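Local structure of cell envelope-related transcriptional attenuator domain-containing protein (Streptococcus agalactiae, 3OKZ) at residues S169-D174 with Q183-E188; A87-G92 with F112-M117. The protein probably acts at the cell envelope as a LytR/CpsA/Psr family protein, a family associated with attaching anionic glycopolymers to the cell wall, although its own function is not established. All blocks are in the same frame, centred on the assembly; numbering follows the deposited sequence.

Overall arrangement
This chain is a large piece of a longer protein, and both contacts are buried in its LytR/CpsA/Psr-family part, their centres about 18 Å apart, tying different elements to the fold. Interaction 1 folds the loop that follows helix 162-168 back on helix 178-200, with a charged arginine that bonds to backbone oxygens and is also paired with a carboxylate. Interaction 2 connects the short helix 87-90 to strand 111-116 of the mixed sheet through neutral polar groups, a phenol and an amide. The former joins near neighbours in sequence and covers the larger surface; the latter rests on one pair of side chains. They meet where Arg170 NH2 packs 4.1 Å from Met117 SE.

Interaction 1 of 2, residues S169-D174 with Q183-E188; sequences SRMRYD and QKRQRE
Arg185, reaching out from helix 178-200, lays its guanidinium beneath the terminal methyl of Met171, which is present as selenomethionine. Met171 CE sits 3.7 Å above the plane of the Arg185 guanidinium, toward its rim, and the two side chains cross obliquely. The arginine bends at its third torsion (chi3 -82°), turning the guanidinium away from the line of its aliphatic stem and bringing its edge up to the loop. There Arg185 NH1 donates to the backbone O of Met171 at 2.7 Å, with an N-H...O angle of 151°. The oxygen lies close to the guanidinium plane, but NH1 stands 44° above the carbonyl plane and so misses the lone-pair directions. Arg185 NH2 adds a weak second bond to the same Met171 O at 3.3 Å, making a lopsided fork. Met171 also brings its CB alongside the group, and bends in its chain then carry CE back over the guanidinium, so one residue supplies both a polar acceptor and an apolar cover over one face.

Farther back, Gln186 meets the loop through its stem. Gln186 CG lies 3.4 Å from Ser169 O and 3.9 Å from Ser169 CB. A serine is small enough to let the backbones approach closely here, with the CA atoms of Ser169 and Gln186 4.8 Å apart. Ser169 OG turns back to helix 162-168, where the carbonyls of Ala165, the stronger partner, and Leu166 share its one proton.

Arginine suits this buried position because one flat group can serve several acceptors: NH1 also bonds to the carbonyl of Tyr168, and NH2 forms a salt bridge with Asp175. The positive charge is therefore probably offset by that carboxylate, while the carbonyl bonds tie the course of the loop to the helix.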
ATOM      1  N   SER A 169      10.800   2.653  -7.638  1.00 14.29           N
ATOM      2  CA  SER A 169       9.949   1.918  -6.706  1.00 11.36           C
ATOM      3  C   SER A 169       9.489   0.559  -7.218  1.00 18.20           C
ATOM      4  O   SER A 169       8.693  -0.113  -6.562  1.00 17.05           O
ATOM      5  CB  SER A 169       8.736   2.759  -6.328  1.00  0.01           C
ATOM      6  OG  SER A 169       8.048   3.172  -7.488  1.00 14.98           O
ATOM      7  N   ARG A 170       9.975   0.148  -8.384  1.00 17.81           N
ATOM      8  CA  ARG A 170       9.604  -1.158  -8.913  1.00 15.23           C
ATOM      9  C   ARG A 170      10.789  -2.121  -8.858  1.00 14.10           C
ATOM     10  O   ARG A 170      10.615  -3.327  -8.702  1.00 14.78           O
ATOM     11  CB  ARG A 170       9.126  -1.033 -10.358  1.00 20.22           C
ATOM     12  CG  ARG A 170       7.648  -0.716 -10.533  1.00 31.79           C
ATOM     13  CD  ARG A 170       7.354  -0.445 -12.002  1.00 39.72           C
ATOM     14  NE  ARG A 170       5.951  -0.648 -12.344  1.00 51.07           N
ATOM     15  CZ  ARG A 170       5.309  -1.802 -12.205  1.00 58.67           C
ATOM     16  NH1 ARG A 170       5.947  -2.863 -11.723  1.00 53.04           N
ATOM     17  NH2 ARG A 170       4.032  -1.896 -12.547  1.00 64.24           N
HETATM   18  N   MSE A 171      11.996  -1.573  -8.987  1.00 11.22           N
HETATM   19  CA  MSE A 171      13.216  -2.373  -8.979  1.00  8.44           C
HETATM   20  C   MSE A 171      13.142  -3.428  -7.885  1.00 10.60           C
HETATM   21  O   MSE A 171      12.745  -3.148  -6.755  1.00 25.11           O
HETATM   22  CB  MSE A 171      14.442  -1.472  -8.787  1.00 12.39           C
HETATM   23  CG  MSE A 171      15.761  -2.160  -9.130  1.00 18.77           C
HETATM   24 SE   MSE A 171      16.374  -3.572  -7.900  1.00 39.83          SE
HETATM   25  CE  MSE A 171      17.579  -2.515  -6.813  1.00 38.03           C
ATOM     26  N   ARG A 172      13.549  -4.642  -8.223  1.00 23.35           N
ATOM     27  CA  ARG A 172      13.471  -5.740  -7.282  1.00 27.31           C
ATOM     28  C   ARG A 172      14.597  -6.762  -7.413  1.00 19.30           C
ATOM     29  O   ARG A 172      15.304  -7.044  -6.452  1.00 24.96           O
ATOM     30  CB  ARG A 172      12.123  -6.439  -7.485  1.00 27.58           C
ATOM     31  CG  ARG A 172      11.831  -7.661  -6.619  1.00 28.71           C
ATOM     32  CD  ARG A 172      10.623  -8.388  -7.199  1.00 30.09           C
ATOM     33  NE  ARG A 172       9.843  -9.131  -6.211  1.00 43.43           N
ATOM     34  CZ  ARG A 172      10.284 -10.190  -5.537  1.00 47.46           C
ATOM     35  NH1 ARG A 172      11.518 -10.647  -5.736  1.00 47.49           N
ATOM     36  NH2 ARG A 172       9.484 -10.796  -4.665  1.00 44.44           N
ATOM     37  N   TYR A 173      14.767  -7.291  -8.618  1.00 17.14           N
ATOM     38  CA  TYR A 173      15.735  -8.343  -8.885  1.00 23.60           C
ATOM     39  C   TYR A 173      17.206  -8.063  -8.705  1.00 25.75           C
ATOM     40  O   TYR A 173      18.003  -8.992  -8.586  1.00 40.80           O
ATOM     41  CB  TYR A 173      15.454  -8.922 -10.266  1.00 14.94           C
ATOM     42  CG  TYR A 173      14.037  -9.400 -10.318  1.00 14.73           C
ATOM     43  CD1 TYR A 173      13.567 -10.308  -9.366  1.00 14.18           C
ATOM     44  CD2 TYR A 173      13.136  -8.891 -11.241  1.00 10.64           C
ATOM     45  CE1 TYR A 173      12.231 -10.691  -9.330  1.00 17.43           C
ATOM     46  CE2 TYR A 173      11.790  -9.272 -11.213  1.00 10.06           C
ATOM     47  CZ  TYR A 173      11.351 -10.169 -10.254  1.00 20.85           C
ATOM     48  OH  TYR A 173      10.039 -10.545 -10.210  1.00 30.87           O
ATOM     49  N   ASP A 174      17.582  -6.800  -8.676  1.00 16.31           N
ATOM     50  CA  ASP A 174      18.980  -6.506  -8.458  1.00 15.25           C
ATOM     51  C   ASP A 174      19.169  -6.157  -6.998  1.00 24.44           C
ATOM     52  O   ASP A 174      20.273  -5.835  -6.562  1.00 32.58           O
ATOM     53  CB  ASP A 174      19.413  -5.367  -9.355  1.00 17.43           C
ATOM     54  CG  ASP A 174      19.452  -5.776 -10.785  1.00 29.63           C
ATOM     55  OD1 ASP A 174      20.199  -6.729 -11.085  1.00 36.95           O
ATOM     56  OD2 ASP A 174      18.737  -5.166 -11.604  1.00 33.26           O
ATOM     57  N   GLN A 183       9.988  -2.498  -1.329  1.00 23.89           N
ATOM     58  CA  GLN A 183       8.973  -1.801  -0.550  1.00 11.65           C
ATOM     59  C   GLN A 183       9.490  -0.611   0.242  1.00  9.82           C
ATOM     60  O   GLN A 183       8.791   0.397   0.366  1.00 20.41           O
ATOM     61  CB  GLN A 183       8.243  -2.776   0.373  1.00  0.01           C
ATOM     62  CG  GLN A 183       7.186  -3.566  -0.386  1.00  0.01           C
ATOM     63  CD  GLN A 183       6.547  -4.614   0.455  1.00  5.65           C
ATOM     64  OE1 GLN A 183       7.195  -5.568   0.838  1.00 16.62           O
ATOM     65  NE2 GLN A 183       5.268  -4.447   0.763  1.00 10.62           N
ATOM     66  N   LYS A 184      10.711  -0.707   0.769  1.00  4.86           N
ATOM     67  CA  LYS A 184      11.268   0.413   1.527  1.00  2.30           C
ATOM     68  C   LYS A 184      11.259   1.567   0.535  1.00  6.71           C
ATOM     69  O   LYS A 184      10.772   2.652   0.820  1.00  8.81           O
ATOM     70  CB  LYS A 184      12.702   0.092   1.975  1.00  9.29           C
ATOM     71  CG  LYS A 184      13.156   0.787   3.251  1.00 16.27           C
ATOM     72  CD  LYS A 184      12.427   0.248   4.475  1.00 41.61           C
ATOM     73  CE  LYS A 184      12.781   1.038   5.743  1.00 54.81           C
ATOM     74  NZ  LYS A 184      11.974   0.647   6.953  1.00 58.31           N
ATOM     75  N   ARG A 185      11.766   1.309  -0.660  1.00  3.68           N
ATOM     76  CA  ARG A 185      11.800   2.336  -1.684  1.00  0.01           C
ATOM     77  C   ARG A 185      10.398   2.840  -2.016  1.00  9.79           C
ATOM     78  O   ARG A 185      10.200   4.030  -2.242  1.00 22.77           O
ATOM     79  CB  ARG A 185      12.504   1.805  -2.945  1.00  6.78           C
ATOM     80  CG  ARG A 185      14.015   1.983  -2.937  1.00 19.25           C
ATOM     81  CD  ARG A 185      14.678   1.261  -4.098  1.00 18.56           C
ATOM     82  NE  ARG A 185      14.854  -0.158  -3.800  1.00 17.28           N
ATOM     83  CZ  ARG A 185      14.501  -1.149  -4.611  1.00 17.63           C
ATOM     84  NH1 ARG A 185      13.953  -0.882  -5.789  1.00 13.40           N
ATOM     85  NH2 ARG A 185      14.669  -2.406  -4.231  1.00 15.80           N
ATOM     86  N   GLN A 186       9.424   1.940  -2.050  1.00 14.84           N
ATOM     87  CA  GLN A 186       8.052   2.339  -2.345  1.00 11.98           C
ATOM     88  C   GLN A 186       7.547   3.333  -1.300  1.00 19.48           C
ATOM     89  O   GLN A 186       6.897   4.324  -1.639  1.00 24.40           O
ATOM     90  CB  GLN A 186       7.140   1.121  -2.355  1.00 20.85           C
ATOM     91  CG  GLN A 186       7.017   0.436  -3.703  1.00 20.91           C
ATOM     92  CD  GLN A 186       6.042  -0.730  -3.664  1.00 26.41           C
ATOM     93  OE1 GLN A 186       5.735  -1.335  -4.692  1.00 34.53           O
ATOM     94  NE2 GLN A 186       5.552  -1.052  -2.467  1.00 27.93           N
ATOM     95  N   ARG A 187       7.849   3.061  -0.031  1.00 14.86           N
ATOM     96  CA  ARG A 187       7.430   3.922   1.070  1.00  7.84           C
ATOM     97  C   ARG A 187       8.122   5.269   0.968  1.00  7.74           C
ATOM     98  O   ARG A 187       7.531   6.313   1.215  1.00 10.26           O
ATOM     99  CB  ARG A 187       7.768   3.266   2.412  1.00 13.60           C
ATOM    100  CG  ARG A 187       6.919   2.052   2.779  1.00 22.09           C
ATOM    101  CD  ARG A 187       7.479   1.379   4.023  1.00 18.94           C
ATOM    102  NE  ARG A 187       7.860  -0.014   3.783  1.00 15.27           N
ATOM    103  CZ  ARG A 187       8.835  -0.637   4.437  1.00 29.83           C
ATOM    104  NH1 ARG A 187       9.526   0.011   5.363  1.00 36.03           N
ATOM    105  NH2 ARG A 187       9.122  -1.905   4.171  1.00 40.70           N
ATOM    106  N   GLU A 188       9.387   5.231   0.594  1.00  8.24           N
ATOM    107  CA  GLU A 188      10.176   6.432   0.441  1.00 11.56           C
ATOM    108  C   GLU A 188       9.529   7.391  -0.538  1.00 14.74           C
ATOM    109  O   GLU A 188       9.292   8.552  -0.212  1.00 19.37           O
ATOM    110  CB  GLU A 188      11.563   6.059  -0.071  1.00 12.07           C
ATOM    111  CG  GLU A 188      12.535   7.204  -0.216  1.00 16.91           C
ATOM    112  CD  GLU A 188      13.876   6.711  -0.703  1.00 23.85           C
ATOM    113  OE1 GLU A 188      14.203   5.540  -0.394  1.00 20.26           O
ATOM    114  OE2 GLU A 188      14.599   7.481  -1.380  1.00 36.80           O
TER

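Interaction 2 of 2, residues A87-G92 with F112-M117; sequences AAYASG and FMQINM
The central mixed sheet of this LytR/CpsA/Psr-family fold receives a polar bridge on strand 111-116 from the short helix 87-90, whose Tyr89 points toward it. With CG anti to the backbone N (chi1 -167°), the phenol is carried out from the helix toward the strand and covers the 11.0 Å between the CA atoms of Tyr89 and Gln114. Tyr89 OH lies 2.8 Å from Gln114 OE1. The phenol has a single proton, and the backbone O of Trp38 competes for it as a weaker acceptor, so the bond to Gln114 is one of two possibilities. Gln114 OE1 comes in at the ring edge, in its plane, 3.2 Å from Tyr89 CE2. Ring and amide planes stand 84° apart, so the two groups do not stack. Tyrosine fits the place by combining reach with a polar end, and glutamine by offering an oxygen on an extended stem within the buried interior.

Each segment is also shaped by its own helix boundary. On the strand side, Asn116 is the N-cap of helix 117-126, its OD1 bonding to the backbone N of Gly119. On the other side, Ser91 closes helix 87-90: its OG bonds to Ala87 O at 2.8 Å and its N bonds to Ala87 O at 3.0 Å, the two donors approaching from opposite faces of the carbonyl plane.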
ATOM      1  N   ALA A  87      -3.263 -11.606  -5.235  1.00 17.96           N
ATOM      2  CA  ALA A  87      -4.404 -12.028  -6.050  1.00 23.16           C
ATOM      3  C   ALA A  87      -5.781 -11.462  -5.720  1.00 29.75           C
ATOM      4  O   ALA A  87      -6.713 -11.644  -6.503  1.00 33.96           O
ATOM      5  CB  ALA A  87      -4.484 -13.551  -6.071  1.00 12.82           C
ATOM      6  N   ALA A  88      -5.931 -10.798  -4.578  1.00 33.63           N
ATOM      7  CA  ALA A  88      -7.230 -10.233  -4.221  1.00 31.85           C
ATOM      8  C   ALA A  88      -7.672  -9.235  -5.292  1.00 41.24           C
ATOM      9  O   ALA A  88      -8.693  -9.429  -5.953  1.00 54.70           O
ATOM     10  CB  ALA A  88      -7.154  -9.552  -2.878  1.00 32.08           C
ATOM     11  N   TYR A  89      -6.897  -8.170  -5.465  1.00 24.40           N
ATOM     12  CA  TYR A  89      -7.211  -7.156  -6.470  1.00 29.98           C
ATOM     13  C   TYR A  89      -7.213  -7.795  -7.857  1.00 34.16           C
ATOM     14  O   TYR A  89      -8.126  -7.577  -8.650  1.00 42.45           O
ATOM     15  CB  TYR A  89      -6.179  -6.024  -6.414  1.00 27.80           C
ATOM     16  CG  TYR A  89      -6.558  -4.772  -7.177  1.00 23.88           C
ATOM     17  CD1 TYR A  89      -6.415  -4.700  -8.561  1.00 18.70           C
ATOM     18  CD2 TYR A  89      -7.048  -3.648  -6.509  1.00 10.46           C
ATOM     19  CE1 TYR A  89      -6.749  -3.531  -9.260  1.00 18.31           C
ATOM     20  CE2 TYR A  89      -7.382  -2.480  -7.195  1.00 12.40           C
ATOM     21  CZ  TYR A  89      -7.231  -2.429  -8.565  1.00 27.23           C
ATOM     22  OH  TYR A  89      -7.562  -1.278  -9.240  1.00 45.67           O
ATOM     23  N   ALA A  90      -6.189  -8.594  -8.138  1.00 30.54           N
ATOM     24  CA  ALA A  90      -6.064  -9.281  -9.428  1.00 36.02           C
ATOM     25  C   ALA A  90      -7.352  -9.971  -9.894  1.00 38.73           C
ATOM     26  O   ALA A  90      -7.690  -9.922 -11.075  1.00 51.89           O
ATOM     27  CB  ALA A  90      -4.932 -10.297  -9.368  1.00 28.74           C
ATOM     28  N   SER A  91      -8.072 -10.610  -8.983  1.00 23.89           N
ATOM     29  CA  SER A  91      -9.299 -11.285  -9.378  1.00 33.92           C
ATOM     30  C   SER A  91     -10.562 -10.752  -8.704  1.00 41.49           C
ATOM     31  O   SER A  91     -11.564 -11.458  -8.605  1.00 47.75           O
ATOM     32  CB  SER A  91      -9.165 -12.778  -9.105  1.00 41.90           C
ATOM     33  OG  SER A  91      -8.792 -13.003  -7.761  1.00 38.32           O
ATOM     34  N   GLY A  92     -10.521  -9.510  -8.244  1.00 43.71           N
ATOM     35  CA  GLY A  92     -11.682  -8.940  -7.582  1.00 42.08           C
ATOM     36  C   GLY A  92     -11.505  -7.454  -7.374  1.00 40.23           C
ATOM     37  O   GLY A  92     -12.368  -6.782  -6.814  1.00 34.70           O
ATOM     38  N   PHE A 112     -10.088   4.165   1.426  1.00 30.15           N
ATOM     39  CA  PHE A 112      -9.344   3.415   0.442  1.00 26.50           C
ATOM     40  C   PHE A 112      -8.976   4.332  -0.712  1.00 28.80           C
ATOM     41  O   PHE A 112      -9.793   5.123  -1.191  1.00 27.01           O
ATOM     42  CB  PHE A 112     -10.223   2.268  -0.058  1.00 21.88           C
ATOM     43  CG  PHE A 112      -9.921   1.831  -1.450  1.00 26.25           C
ATOM     44  CD1 PHE A 112      -8.938   0.869  -1.697  1.00 38.78           C
ATOM     45  CD2 PHE A 112     -10.605   2.397  -2.526  1.00 33.24           C
ATOM     46  CE1 PHE A 112      -8.631   0.474  -2.997  1.00 44.17           C
ATOM     47  CE2 PHE A 112     -10.310   2.014  -3.835  1.00 44.17           C
ATOM     48  CZ  PHE A 112      -9.316   1.048  -4.069  1.00 55.61           C
HETATM   49  N   MSE A 113      -7.737   4.225  -1.161  1.00 26.51           N
HETATM   50  CA  MSE A 113      -7.303   5.047  -2.271  1.00 18.93           C
HETATM   51  C   MSE A 113      -6.444   4.248  -3.236  1.00 13.51           C
HETATM   52  O   MSE A 113      -5.554   3.480  -2.834  1.00 16.11           O
HETATM   53  CB  MSE A 113      -6.525   6.254  -1.761  1.00 29.22           C
HETATM   54  CG  MSE A 113      -6.005   7.144  -2.872  1.00 35.64           C
HETATM   55 SE   MSE A 113      -5.039   8.671  -2.234  1.00 61.51          SE
HETATM   56  CE  MSE A 113      -6.464   9.950  -2.202  1.00  0.01           C
ATOM     57  N   GLN A 114      -6.726   4.413  -4.520  1.00  2.98           N
ATOM     58  CA  GLN A 114      -5.946   3.719  -5.528  1.00  9.55           C
ATOM     59  C   GLN A 114      -5.501   4.697  -6.590  1.00 16.70           C
ATOM     60  O   GLN A 114      -6.261   5.584  -6.983  1.00 23.19           O
ATOM     61  CB  GLN A 114      -6.750   2.569  -6.141  1.00 10.90           C
ATOM     62  CG  GLN A 114      -7.959   2.956  -6.975  1.00 16.58           C
ATOM     63  CD  GLN A 114      -8.824   1.741  -7.275  1.00 25.29           C
ATOM     64  OE1 GLN A 114      -8.340   0.608  -7.299  1.00 19.26           O
ATOM     65  NE2 GLN A 114     -10.105   1.972  -7.511  1.00 23.57           N
ATOM     66  N   ILE A 115      -4.249   4.542  -7.013  1.00 20.22           N
ATOM     67  CA  ILE A 115      -3.644   5.393  -8.032  1.00 20.78           C
ATOM     68  C   ILE A 115      -2.867   4.519  -9.013  1.00 29.77           C
ATOM     69  O   ILE A 115      -2.111   3.636  -8.601  1.00 32.53           O
ATOM     70  CB  ILE A 115      -2.684   6.415  -7.388  1.00 19.75           C
ATOM     71  CG1 ILE A 115      -3.429   7.181  -6.287  1.00 34.44           C
ATOM     72  CG2 ILE A 115      -2.164   7.391  -8.444  1.00 25.56           C
ATOM     73  CD1 ILE A 115      -2.689   8.389  -5.733  1.00 46.48           C
ATOM     74  N   ASN A 116      -3.058   4.744 -10.309  1.00 28.14           N
ATOM     75  CA  ASN A 116      -2.348   3.944 -11.303  1.00 23.93           C
ATOM     76  C   ASN A 116      -0.956   4.502 -11.511  1.00 23.83           C
ATOM     77  O   ASN A 116      -0.606   5.548 -10.959  1.00 28.79           O
ATOM     78  CB  ASN A 116      -3.098   3.905 -12.638  1.00 18.98           C
ATOM     79  CG  ASN A 116      -3.291   5.269 -13.231  1.00 14.90           C
ATOM     80  OD1 ASN A 116      -2.345   6.038 -13.361  1.00 23.97           O
ATOM     81  ND2 ASN A 116      -4.521   5.581 -13.600  1.00 14.35           N
HETATM   82  N   MSE A 117      -0.168   3.821 -12.329  1.00  9.50           N
HETATM   83  CA  MSE A 117       1.204   4.238 -12.554  1.00 10.47           C
HETATM   84  C   MSE A 117       1.383   5.638 -13.106  1.00 21.55           C
HETATM   85  O   MSE A 117       2.354   6.309 -12.770  1.00 29.89           O
HETATM   86  CB  MSE A 117       1.919   3.209 -13.428  1.00 14.77           C
HETATM   87  CG  MSE A 117       1.869   1.791 -12.843  1.00 15.25           C
HETATM   88 SE   MSE A 117       2.612   1.652 -11.047  1.00 79.35          SE
HETATM   89  CE  MSE A 117       0.974   1.586 -10.025  1.00 64.31           C
TER